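Local coordinates for mandelate racemase / muconate lactonizing enzyme family protein (Agrobacterium tumefaciens, PDB 4DXK) that probably acts as a lyase or racemase of the enolase superfamily, holding a metal ion in the active site of a beta-alpha barrel, at residues 169-174 and 201-206; 325-330 and 359-364; 29-34 and 378-383; 162-167 and 208-213. All coordinates share one frame; numbering follows the deposited sequence.

From the N terminus, strand 30-35 of the first domain opens contact 3, which closes only when the loop at 378-383, between strands 367-369 and 390-396, returns to it; the other three contacts all fall within this span. Contact 4 opens next, at the end of helix 156-165. Contact 1 runs from strand 170-173 to helix 190-207 and closes before contact 4 does, at 208-213, so the two form a nested pair about 8 Å apart between centres and touch, Arg204 reaching Met211 O and Thr169 O meeting Asp212 N. Contact 2 follows in series, packing helix 323-335 against 359-364. No two contacts cross. Contacts 2 and 3 touch, joining the barrel to the N-terminal domain.

Contact 1: residues 169-174 and 201-206. With PO4 (phosphate ion), chain B.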
loop_
_atom_site.group_PDB
_atom_site.type_symbol
_atom_site.label_atom_id
_atom_site.label_comp_id
_atom_site.label_asym_id
_atom_site.label_seq_id
_atom_site.Cartn_x
_atom_site.Cartn_y
_atom_site.Cartn_z
ATOM N N THR A 169 6.406 10.153 40.021
ATOM C CA THR A 169 5.045 10.161 39.503
ATOM C C THR A 169 4.837 9.170 38.365
ATOM O O THR A 169 3.888 9.297 37.585
ATOM C CB THR A 169 4.622 11.579 39.058
ATOM O OG1 THR A 169 5.522 12.044 38.047
ATOM C CG2 THR A 169 4.645 12.550 40.241
ATOM N N ALA A 170 5.717 8.176 38.280
ATOM C CA ALA A 170 5.545 7.082 37.338
ATOM C C ALA A 170 6.109 5.804 37.941
ATOM O O ALA A 170 7.130 5.832 38.639
ATOM C CB ALA A 170 6.239 7.397 36.027
ATOM N N MET A 171 5.444 4.688 37.662
ATOM C CA MET A 171 5.877 3.385 38.149
ATOM C C MET A 171 5.564 2.338 37.096
ATOM O O MET A 171 4.569 2.444 36.364
ATOM C CB MET A 171 5.181 3.043 39.466
ATOM C CG MET A 171 3.674 2.873 39.336
ATOM S SD MET A 171 2.820 2.761 40.921
ATOM C CE MET A 171 3.341 1.140 41.468
ATOM N N LYS A 172 6.418 1.325 37.022
ATOM C CA LYS A 172 6.260 0.264 36.037
ATOM C C LYS A 172 6.068 -1.068 36.746
ATOM O O LYS A 172 6.809 -1.389 37.675
ATOM C CB LYS A 172 7.466 0.208 35.095
ATOM C CG LYS A 172 7.303 -0.794 33.954
ATOM C CD LYS A 172 8.266 -0.509 32.787
ATOM C CE LYS A 172 9.660 -1.041 33.065
ATOM N NZ LYS A 172 10.586 -0.703 31.944
ATOM N N ILE A 173 5.063 -1.826 36.309
ATOM C CA ILE A 173 4.738 -3.115 36.915
ATOM C C ILE A 173 4.562 -4.177 35.832
ATOM O O ILE A 173 4.332 -3.854 34.663
ATOM C CB ILE A 173 3.469 -3.023 37.797
ATOM C CG1 ILE A 173 2.252 -2.588 36.975
ATOM C CG2 ILE A 173 3.699 -2.062 38.959
ATOM C CD1 ILE A 173 0.941 -2.644 37.751
ATOM N N TRP A 174 4.703 -5.441 36.215
ATOM C CA TRP A 174 4.554 -6.554 35.277
ATOM C C TRP A 174 3.706 -7.686 35.861
ATOM O O TRP A 174 4.198 -8.797 36.072
ATOM C CB TRP A 174 5.915 -7.076 34.788
ATOM C CG TRP A 174 6.980 -7.266 35.835
ATOM C CD1 TRP A 174 7.262 -8.410 36.527
ATOM C CD2 TRP A 174 7.941 -6.295 36.259
ATOM N NE1 TRP A 174 8.325 -8.200 37.373
ATOM C CE2 TRP A 174 8.760 -6.909 37.227
ATOM C CE3 TRP A 174 8.180 -4.961 35.923
ATOM C CZ2 TRP A 174 9.799 -6.232 37.865
ATOM C CZ3 TRP A 174 9.214 -4.292 36.551
ATOM C CH2 TRP A 174 10.008 -4.926 37.512
ATOM N N GLU A 201 -6.326 -1.549 39.680
ATOM C CA GLU A 201 -7.461 -1.084 40.473
ATOM C C GLU A 201 -6.982 -0.493 41.788
ATOM O O GLU A 201 -7.418 0.585 42.199
ATOM C CB GLU A 201 -8.409 -2.247 40.759
ATOM C CG GLU A 201 -9.120 -2.779 39.536
ATOM C CD GLU A 201 -9.553 -4.222 39.695
ATOM O OE1 GLU A 201 -9.890 -4.629 40.829
ATOM O OE2 GLU A 201 -9.552 -4.947 38.679
ATOM N N LYS A 202 -6.079 -1.209 42.449
ATOM C CA LYS A 202 -5.584 -0.789 43.757
ATOM C C LYS A 202 -4.785 0.516 43.668
ATOM O O LYS A 202 -4.939 1.403 44.507
ATOM C CB LYS A 202 -4.764 -1.905 44.418
ATOM C CG LYS A 202 -5.555 -3.195 44.665
ATOM C CD LYS A 202 -4.796 -4.184 45.549
ATOM C CE LYS A 202 -5.048 -5.629 45.119
ATOM N NZ LYS A 202 -6.497 -5.970 45.100
ATOM N N ILE A 203 -3.952 0.653 42.641
ATOM C CA ILE A 203 -3.194 1.889 42.463
ATOM C C ILE A 203 -4.122 3.073 42.206
ATOM O O ILE A 203 -3.976 4.126 42.827
ATOM C CB ILE A 203 -2.177 1.776 41.308
ATOM C CG1 ILE A 203 -1.082 0.771 41.667
ATOM C CG2 ILE A 203 -1.560 3.138 41.001
ATOM C CD1 ILE A 203 -0.256 0.301 40.475
ATOM N N ARG A 204 -5.083 2.893 41.305
ATOM C CA ARG A 204 -6.014 3.963 40.963
ATOM C C ARG A 204 -6.890 4.355 42.160
ATOM O O ARG A 204 -7.176 5.538 42.366
ATOM C CB ARG A 204 -6.878 3.576 39.763
ATOM C CG ARG A 204 -6.128 3.565 38.438
ATOM C CD ARG A 204 -5.682 4.959 38.008
ATOM N NE ARG A 204 -4.898 4.888 36.779
ATOM C CZ ARG A 204 -3.720 5.474 36.600
ATOM N NH1 ARG A 204 -3.176 6.202 37.568
ATOM N NH2 ARG A 204 -3.082 5.328 35.447
ATOM N N LYS A 205 -7.311 3.372 42.952
ATOM C CA LYS A 205 -8.106 3.665 44.146
ATOM C C LYS A 205 -7.286 4.484 45.136
ATOM O O LYS A 205 -7.812 5.378 45.806
ATOM C CB LYS A 205 -8.614 2.380 44.808
ATOM C CG LYS A 205 -9.305 2.607 46.152
ATOM C CD LYS A 205 -10.087 1.384 46.612
ATOM C CE LYS A 205 -10.633 1.580 48.022
ATOM N NZ LYS A 205 -11.701 0.595 48.356
ATOM N N ALA A 206 -5.997 4.176 45.225
ATOM C CA ALA A 206 -5.104 4.837 46.171
ATOM C C ALA A 206 -4.718 6.261 45.771
ATOM O O ALA A 206 -4.844 7.184 46.578
ATOM C CB ALA A 206 -3.851 3.998 46.397
HETATM P P PO4 B . 12.629 -3.427 33.198
HETATM O O1 PO4 B . 12.369 -2.774 31.849
HETATM O O2 PO4 B . 13.905 -4.233 33.147
HETATM O O3 PO4 B . 12.779 -2.423 34.308
HETATM O O4 PO4 B . 11.475 -4.351 33.533
#
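Met171 and Ile203 meet tip to tip between the first barrel strand, 170-173, and helix 190-207, further along the chain. The apolar contacts converge on a single methyl, Ile203 CD1, which lies 3.8 Å from Met171 CE. Met171 CG sits between its backbone N and carbonyl carbon (chi1 65°), and a bend at chi3 (-71°) turns the methyl toward the helix. Two residues further along the same strand, Ile173 CD1 approaches Ile203 CD1 more loosely, at 4.2 Å. No hydrogen bond joins strand to helix; Leu159, Ala160 and Leu163 of helix 156-165 also pack on Met171.

The polar interactions involve Lys172, the residue between these two. Its long side chain donates from NZ to phosphate O1 at 2.7 Å, while Trp174 approaches the same ion obliquely, CZ3 to phosphate O4 being 3.8 Å. The phosphate probably comes from the crystallisation liquor. NZ also forms a salt bridge to Glu242, a sodium ligand, and a hydrogen bond with Tyr118, so the ammonium group is gripped from several directions beside the metal site. Strand 170-173, helix 190-207 and the parallel strand 212-216 together make a beta-alpha-beta crossover of the enolase-superfamily barrel.

Contact 2: residues 325-330 and 359-364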
loop_
_atom_site.group_PDB
_atom_site.type_symbol
_atom_site.label_atom_id
_atom_site.label_comp_id
_atom_site.label_asym_id
_atom_site.label_seq_id
_atom_site.Cartn_x
_atom_site.Cartn_y
_atom_site.Cartn_z
ATOM N N VAL A 325 25.665 1.601 33.391
ATOM C CA VAL A 325 24.575 1.776 32.434
ATOM C C VAL A 325 23.592 2.839 32.915
ATOM O O VAL A 325 23.165 3.674 32.126
ATOM C CB VAL A 325 23.870 0.443 32.081
ATOM C CG1 VAL A 325 22.554 0.678 31.332
ATOM C CG2 VAL A 325 24.794 -0.398 31.238
ATOM N N LEU A 326 23.243 2.839 34.196
ATOM C CA LEU A 326 22.379 3.898 34.701
ATOM C C LEU A 326 23.009 5.273 34.464
ATOM O O LEU A 326 22.350 6.205 33.987
ATOM C CB LEU A 326 22.064 3.690 36.182
ATOM C CG LEU A 326 21.294 4.838 36.843
ATOM C CD1 LEU A 326 19.908 5.029 36.226
ATOM C CD2 LEU A 326 21.173 4.625 38.345
ATOM N N CYS A 327 24.294 5.398 34.772
ATOM C CA CYS A 327 24.962 6.676 34.635
ATOM C C CYS A 327 25.066 7.135 33.176
ATOM O O CYS A 327 24.700 8.263 32.837
ATOM C CB CYS A 327 26.342 6.615 35.284
ATOM S SG CYS A 327 27.215 8.160 35.157
ATOM N N ALA A 328 25.587 6.278 32.307
ATOM C CA ALA A 328 25.725 6.638 30.900
ATOM C C ALA A 328 24.359 6.921 30.258
ATOM O O ALA A 328 24.228 7.801 29.397
ATOM C CB ALA A 328 26.483 5.560 30.155
ATOM N N SER A 329 23.335 6.186 30.685
ATOM C CA SER A 329 21.991 6.442 30.180
ATOM C C SER A 329 21.499 7.814 30.618
ATOM O O SER A 329 20.793 8.505 29.869
ATOM C CB SER A 329 21.014 5.375 30.659
ATOM O OG SER A 329 21.379 4.102 30.148
ATOM N N THR A 330 21.833 8.197 31.847
ATOM C CA THR A 330 21.456 9.513 32.335
ATOM C C THR A 330 22.138 10.615 31.520
ATOM O O THR A 330 21.500 11.607 31.178
ATOM C CB THR A 330 21.707 9.648 33.846
ATOM O OG1 THR A 330 20.990 8.614 34.537
ATOM C CG2 THR A 330 21.216 10.988 34.357
ATOM N N ALA A 359 31.074 7.014 42.474
ATOM C CA ALA A 359 30.023 8.021 42.531
ATOM C C ALA A 359 28.842 7.517 41.732
ATOM O O ALA A 359 28.996 6.661 40.860
ATOM C CB ALA A 359 30.513 9.347 41.968
ATOM N N LEU A 360 27.666 8.056 42.025
ATOM C CA LEU A 360 26.431 7.618 41.392
ATOM C C LEU A 360 25.608 8.806 40.935
ATOM O O LEU A 360 25.738 9.897 41.484
ATOM C CB LEU A 360 25.597 6.798 42.382
ATOM C CG LEU A 360 26.125 5.411 42.735
ATOM C CD1 LEU A 360 25.362 4.823 43.913
ATOM C CD2 LEU A 360 26.025 4.493 41.529
ATOM N N PRO A 361 24.738 8.594 39.939
ATOM C CA PRO A 361 23.733 9.611 39.614
ATOM C C PRO A 361 22.908 9.863 40.864
ATOM O O PRO A 361 22.734 8.953 41.679
ATOM C CB PRO A 361 22.867 8.924 38.556
ATOM C CG PRO A 361 23.731 7.853 37.982
ATOM C CD PRO A 361 24.611 7.392 39.099
ATOM N N GLU A 362 22.421 11.087 41.040
ATOM C CA GLU A 362 21.622 11.417 42.217
ATOM C C GLU A 362 20.165 11.676 41.860
ATOM O O GLU A 362 19.870 12.308 40.850
ATOM C CB GLU A 362 22.205 12.634 42.941
ATOM C CG GLU A 362 21.366 13.126 44.117
ATOM C CD GLU A 362 21.992 14.313 44.826
ATOM O OE1 GLU A 362 23.235 14.424 44.816
ATOM O OE2 GLU A 362 21.242 15.141 45.385
ATOM N N VAL A 363 19.258 11.174 42.694
ATOM C CA VAL A 363 17.834 11.427 42.528
ATOM C C VAL A 363 17.370 12.377 43.626
ATOM O O VAL A 363 17.650 12.151 44.804
ATOM C CB VAL A 363 17.016 10.125 42.592
ATOM C CG1 VAL A 363 15.523 10.424 42.512
ATOM C CG2 VAL A 363 17.433 9.174 41.483
ATOM N N LYS A 364 16.688 13.448 43.234
ATOM C CA LYS A 364 16.114 14.399 44.178
ATOM C C LYS A 364 14.740 14.802 43.672
ATOM O O LYS A 364 14.609 15.263 42.538
ATOM C CB LYS A 364 16.983 15.651 44.291
ATOM C CG LYS A 364 16.406 16.698 45.236
ATOM C CD LYS A 364 17.003 18.076 45.007
ATOM C CE LYS A 364 16.400 19.088 45.978
ATOM N NZ LYS A 364 16.970 20.456 45.822
#
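The carbonyl oxygen of Leu326 is gripped twice by Thr330, a residue that, like Leu326 itself, packs on Pro361. Thr330 OG1 donates to Leu326 O at 2.8 Å, and the helical bond from Thr330 N to the same oxygen measures 3.0 Å. The two donors arrive from opposite faces of the carbonyl plane, the hydroxyl tilted 33° from it. One residue earlier in the helix the pattern recurs: Ser329 OG reaches Val325 O at 2.7 Å from above the carbonyl plane, on the face opposite Ser329 N.

Pro361 lies against this helix as an apolar wedge, and CG of its ring does most of the touching. That atom rests 3.8 Å from Cys327 CA, so the ring sits directly on the helix backbone. Leu326 crosses the ring obliquely; its CG, carried beside the carbonyl carbon by a chi1 of 173°, is 4.0 Å from Pro361 CG. The neighbouring ring atom, Pro361 CB, comes loosely to Thr330 OG1, at 4.4 Å. Ile368 of strand 367-369 packs on Leu326, Thr330 and Pro361 alike, and Tyr353 also touches Leu326.

With both hydroxyls donating back to carbonyls of their own helix, neither needs a partner across the contact, and helix 323-335 meets the proline through van der Waals contact alone.

Contact 3: residues 29-34 and 378-383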
loop_
_atom_site.group_PDB
_atom_site.type_symbol
_atom_site.label_atom_id
_atom_site.label_comp_id
_atom_site.label_asym_id
_atom_site.label_seq_id
_atom_site.Cartn_x
_atom_site.Cartn_y
_atom_site.Cartn_z
ATOM N N THR A 29 41.838 5.528 31.549
ATOM C CA THR A 29 41.130 4.257 31.482
ATOM C C THR A 29 39.631 4.492 31.383
ATOM O O THR A 29 39.039 5.148 32.241
ATOM C CB THR A 29 41.414 3.392 32.715
ATOM O OG1 THR A 29 42.824 3.152 32.802
ATOM C CG2 THR A 29 40.698 2.054 32.626
ATOM N N GLY A 30 39.010 3.965 30.333
ATOM C CA GLY A 30 37.575 4.098 30.164
ATOM C C GLY A 30 36.843 2.918 30.771
ATOM O O GLY A 30 37.308 1.776 30.692
ATOM N N LEU A 31 35.692 3.200 31.375
ATOM C CA LEU A 31 34.863 2.175 31.994
ATOM C C LEU A 31 33.560 1.972 31.236
ATOM O O LEU A 31 32.830 2.933 30.968
ATOM C CB LEU A 31 34.561 2.569 33.442
ATOM C CG LEU A 31 33.607 1.683 34.245
ATOM C CD1 LEU A 31 34.134 0.265 34.402
ATOM C CD2 LEU A 31 33.353 2.319 35.605
ATOM N N GLY A 32 33.277 0.723 30.882
ATOM C CA GLY A 32 32.010 0.353 30.275
ATOM C C GLY A 32 31.410 -0.832 31.011
ATOM O O GLY A 32 32.046 -1.428 31.877
ATOM N N GLU A 33 30.191 -1.204 30.638
ATOM C CA GLU A 33 29.428 -2.196 31.380
ATOM C C GLU A 33 28.371 -2.796 30.480
ATOM O O GLU A 33 27.852 -2.120 29.598
ATOM C CB GLU A 33 28.759 -1.507 32.577
ATOM C CG GLU A 33 28.015 -2.382 33.576
ATOM C CD GLU A 33 27.231 -1.516 34.556
ATOM O OE1 GLU A 33 27.767 -1.160 35.638
ATOM O OE2 GLU A 33 26.094 -1.135 34.207
ATOM N N THR A 34 28.037 -4.054 30.721
ATOM C CA THR A 34 26.853 -4.654 30.129
ATOM C C THR A 34 26.286 -5.689 31.100
ATOM O O THR A 34 26.808 -5.870 32.203
ATOM C CB THR A 34 27.120 -5.209 28.704
ATOM O OG1 THR A 34 25.877 -5.596 28.107
ATOM C CG2 THR A 34 28.054 -6.397 28.746
ATOM N N MET A 378 32.421 8.644 37.046
ATOM C CA MET A 378 32.593 7.569 38.013
ATOM C C MET A 378 33.650 6.589 37.544
ATOM O O MET A 378 33.919 6.469 36.349
ATOM C CB MET A 378 31.279 6.813 38.194
ATOM C CG MET A 378 31.019 5.882 37.025
ATOM S SD MET A 378 29.345 5.417 36.608
ATOM C CE MET A 378 28.791 4.528 38.033
ATOM N N GLU A 379 34.269 5.919 38.519
ATOM C CA GLU A 379 35.243 4.855 38.289
ATOM C C GLU A 379 34.846 3.647 39.146
ATOM O O GLU A 379 34.000 3.773 40.025
ATOM C CB GLU A 379 36.647 5.326 38.687
ATOM C CG GLU A 379 37.307 6.324 37.727
ATOM C CD GLU A 379 36.676 7.715 37.756
ATOM O OE1 GLU A 379 36.340 8.205 38.857
ATOM O OE2 GLU A 379 36.522 8.322 36.673
ATOM N N LEU A 380 35.431 2.478 38.889
ATOM C CA LEU A 380 35.265 1.359 39.809
ATOM C C LEU A 380 35.826 1.760 41.169
ATOM O O LEU A 380 36.839 2.474 41.268
ATOM C CB LEU A 380 35.946 0.088 39.298
ATOM C CG LEU A 380 35.256 -0.611 38.127
ATOM C CD1 LEU A 380 35.944 -1.928 37.822
ATOM C CD2 LEU A 380 33.781 -0.843 38.406
ATOM N N HIS A 381 35.141 1.322 42.216
ATOM C CA HIS A 381 35.509 1.683 43.575
ATOM C C HIS A 381 36.891 1.111 43.895
ATOM O O HIS A 381 37.195 -0.017 43.503
ATOM C CB HIS A 381 34.463 1.128 44.542
ATOM C CG HIS A 381 34.451 1.797 45.881
ATOM N ND1 HIS A 381 35.410 1.559 46.840
ATOM C CD2 HIS A 381 33.584 2.684 46.425
ATOM C CE1 HIS A 381 35.140 2.276 47.918
ATOM N NE2 HIS A 381 34.035 2.965 47.693
ATOM N N PRO A 382 37.746 1.885 44.589
ATOM C CA PRO A 382 39.065 1.335 44.930
ATOM C C PRO A 382 38.931 0.083 45.790
ATOM O O PRO A 382 37.957 -0.027 46.540
ATOM C CB PRO A 382 39.743 2.475 45.707
ATOM C CG PRO A 382 38.647 3.421 46.078
ATOM C CD PRO A 382 37.606 3.290 45.009
ATOM N N ASP A 383 39.902 -0.820 45.673
ATOM C CA ASP A 383 39.854 -2.173 46.241
ATOM C C ASP A 383 38.459 -2.775 46.394
ATOM O O ASP A 383 38.006 -3.055 47.505
ATOM C CB ASP A 383 40.649 -2.301 47.544
ATOM C CG ASP A 383 41.296 -3.674 47.687
ATOM O OD1 ASP A 383 42.062 -4.066 46.780
ATOM O OD2 ASP A 383 41.023 -4.373 48.683
#
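Leu31 extends its side chain with CG opposite the backbone N (chi1 175°) and meets Leu380, whose CG lies beside its own N (chi1 -73°); the two leucines thereby cross at about a right angle. Their meeting joins the two domains of the enolase-superfamily fold: Leu31 belongs to strand 30-35, an outermost strand of the four-stranded antiparallel sheet in the N-terminal domain, and Leu380 to the loop that follows strand 367-369.

The branches of Leu31 divide the work. CD1 faces the other leucine, 4.0 Å from Leu380 CG, whereas CD2 rests on the loop backbone, 3.9 Å from Leu380 N and 4.1 Å from Glu379 C. Leu31 CD2 also grazes Met378 CG, 4.5 Å away. No hydrogen bond crosses between the segments, so this is a plain apolar seam. Val324, Leu376, Trp19 and Leu21 also pack on Leu31. Nearby, Glu33 supplies a polar tie to the barrel, accepting from the backbone N atoms of Val324 and Val325.

Past the seam the loop is braced by a bond of its own, in which His381 ND1 donates to Pro382 O at 3.0 Å and 170°, in the plane of the imidazole ring and on a carbonyl lone pair.

Contact 4: residues 162-167 and 208-213; sequences SLLEDG and GDKMDI
Leu164, in the conformer described, slides past Met211 in the opposite direction, packing the C-terminal end of helix 156-165, closed by a Schellman motif, against the turn that leads into barrel strand 212-216. Met211 makes the contact with its terminal methyl: CE lies 3.8 Å from Leu164 CG and 4.0 Å from Leu163 CB. Bends at chi2 (69°) and chi3 (70°) fold the methionine so that its methyl lies against both leucines. The other branch of this shell runs to Lys210, which Leu164 crosses at about a right angle. Leu164 CD1 sits 3.7 Å from Lys210 CB, and CD2 is 3.6 Å from Lys210 O, so the leucine rests on the base of the lysine and on its backbone while NZ lies well clear of it.

In the next shell, Val207 and Thr169 pack on Leu164, and Met171 on both Leu163 and Met211. Arg204 of the preceding helix holds the turn in place, donating from NH1 to both Gly208 O and Met211 O. On the helix side, Gly167 takes a phi of 86° as the C-prime residue, and the helix is closed off by Ile168 N bonding to Leu163 O and by Gly167 N, 2.9 Å from Leu164 O.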
loop_
_atom_site.group_PDB
_atom_site.type_symbol
_atom_site.label_atom_id
_atom_site.label_comp_id
_atom_site.label_asym_id
_atom_site.label_seq_id
_atom_site.Cartn_x
_atom_site.Cartn_y
_atom_site.Cartn_z
ATOM N N SER A 162 3.942 5.749 48.454
ATOM C CA SER A 162 5.301 6.067 48.887
ATOM C C SER A 162 6.067 6.820 47.791
ATOM O O SER A 162 6.686 7.856 48.048
ATOM C CB SER A 162 6.044 4.789 49.284
ATOM O OG SER A 162 7.321 5.071 49.821
ATOM N N LEU A 163 5.993 6.312 46.563
ATOM C CA LEU A 163 6.642 6.951 45.418
ATOM C C LEU A 163 6.196 8.399 45.227
ATOM O O LEU A 163 7.021 9.296 45.085
ATOM C CB LEU A 163 6.375 6.148 44.144
ATOM C CG LEU A 163 7.012 4.762 44.077
ATOM C CD1 LEU A 163 6.615 4.049 42.799
ATOM C CD2 LEU A 163 8.521 4.858 44.183
ATOM N N LEU A 164 4.881 8.623 45.217
ATOM C CA LEU A 164 4.322 9.964 45.029
ATOM C C LEU A 164 4.856 10.971 46.042
ATOM O O LEU A 164 5.177 12.109 45.699
ATOM C CB LEU A 164 2.795 9.938 45.129
ATOM C CG LEU A 164 1.938 9.655 43.900
ATOM C CD1 LEU A 164 0.505 10.069 44.191
ATOM C CD2 LEU A 164 2.468 10.383 42.678
ATOM N N GLU A 165 4.928 10.557 47.301
ATOM C CA GLU A 165 5.366 11.461 48.354
ATOM C C GLU A 165 6.853 11.772 48.250
ATOM O O GLU A 165 7.326 12.763 48.805
ATOM C CB GLU A 165 4.998 10.896 49.723
ATOM C CG GLU A 165 3.498 10.699 49.853
ATOM C CD GLU A 165 3.055 10.319 51.238
ATOM O OE1 GLU A 165 3.918 10.125 52.120
ATOM O OE2 GLU A 165 1.828 10.222 51.433
ATOM N N ASP A 166 7.581 10.934 47.516
ATOM C CA ASP A 166 8.987 11.196 47.230
ATOM C C ASP A 166 9.153 11.922 45.897
ATOM O O ASP A 166 10.273 12.120 45.421
ATOM C CB ASP A 166 9.800 9.901 47.249
ATOM C CG ASP A 166 10.001 9.364 48.653
ATOM O OD1 ASP A 166 9.682 10.093 49.616
ATOM O OD2 ASP A 166 10.485 8.221 48.791
ATOM N N GLY A 167 8.035 12.318 45.294
ATOM C CA GLY A 167 8.071 13.109 44.079
ATOM C C GLY A 167 8.188 12.291 42.810
ATOM O O GLY A 167 8.406 12.846 41.738
ATOM N N GLY A 208 -5.376 7.730 42.400
ATOM C CA GLY A 208 -6.102 8.265 41.263
ATOM C C GLY A 208 -5.228 8.510 40.049
ATOM O O GLY A 208 -4.451 7.645 39.640
ATOM N N ASP A 209 -5.339 9.711 39.493
ATOM C CA ASP A 209 -4.665 10.052 38.241
ATOM C C ASP A 209 -3.272 10.653 38.431
ATOM O O ASP A 209 -2.668 11.136 37.476
ATOM C CB ASP A 209 -5.542 11.013 37.423
ATOM C CG ASP A 209 -5.605 12.420 38.016
ATOM O OD1 ASP A 209 -5.168 12.627 39.170
ATOM O OD2 ASP A 209 -6.104 13.327 37.316
ATOM N N LYS A 210 -2.766 10.629 39.660
ATOM C CA LYS A 210 -1.517 11.316 39.972
ATOM C C LYS A 210 -0.284 10.511 39.564
ATOM O O LYS A 210 0.826 11.040 39.543
ATOM C CB LYS A 210 -1.457 11.679 41.455
ATOM C CG LYS A 210 -2.567 12.617 41.893
ATOM C CD LYS A 210 -2.403 13.048 43.339
ATOM C CE LYS A 210 -3.679 13.683 43.875
ATOM N NZ LYS A 210 -4.535 12.681 44.572
ATOM N N MET A 211 -0.496 9.240 39.243
ATOM C CA MET A 211 0.590 8.314 38.918
ATOM C C MET A 211 0.467 7.776 37.494
ATOM O O MET A 211 -0.569 7.206 37.141
ATOM C CB MET A 211 0.559 7.132 39.893
ATOM C CG MET A 211 1.615 6.072 39.639
ATOM S SD MET A 211 3.271 6.662 40.006
ATOM C CE MET A 211 3.173 6.787 41.802
ATOM N N ASP A 212 1.516 7.929 36.683
ATOM C CA ASP A 212 1.567 7.225 35.400
ATOM C C ASP A 212 1.891 5.759 35.678
ATOM O O ASP A 212 2.793 5.470 36.470
ATOM C CB ASP A 212 2.644 7.815 34.483
ATOM C CG ASP A 212 2.365 9.253 34.083
ATOM O OD1 ASP A 212 1.190 9.588 33.814
ATOM O OD2 ASP A 212 3.336 10.034 34.034
ATOM N N ILE A 213 1.155 4.842 35.058
ATOM C CA ILE A 213 1.417 3.424 35.247
ATOM C C ILE A 213 1.896 2.826 33.935
ATOM O O ILE A 213 1.136 2.729 32.960
ATOM C CB ILE A 213 0.173 2.637 35.720
ATOM C CG1 ILE A 213 -0.453 3.284 36.958
ATOM C CG2 ILE A 213 0.549 1.186 36.003
ATOM C CD1 ILE A 213 -1.776 2.647 37.374
#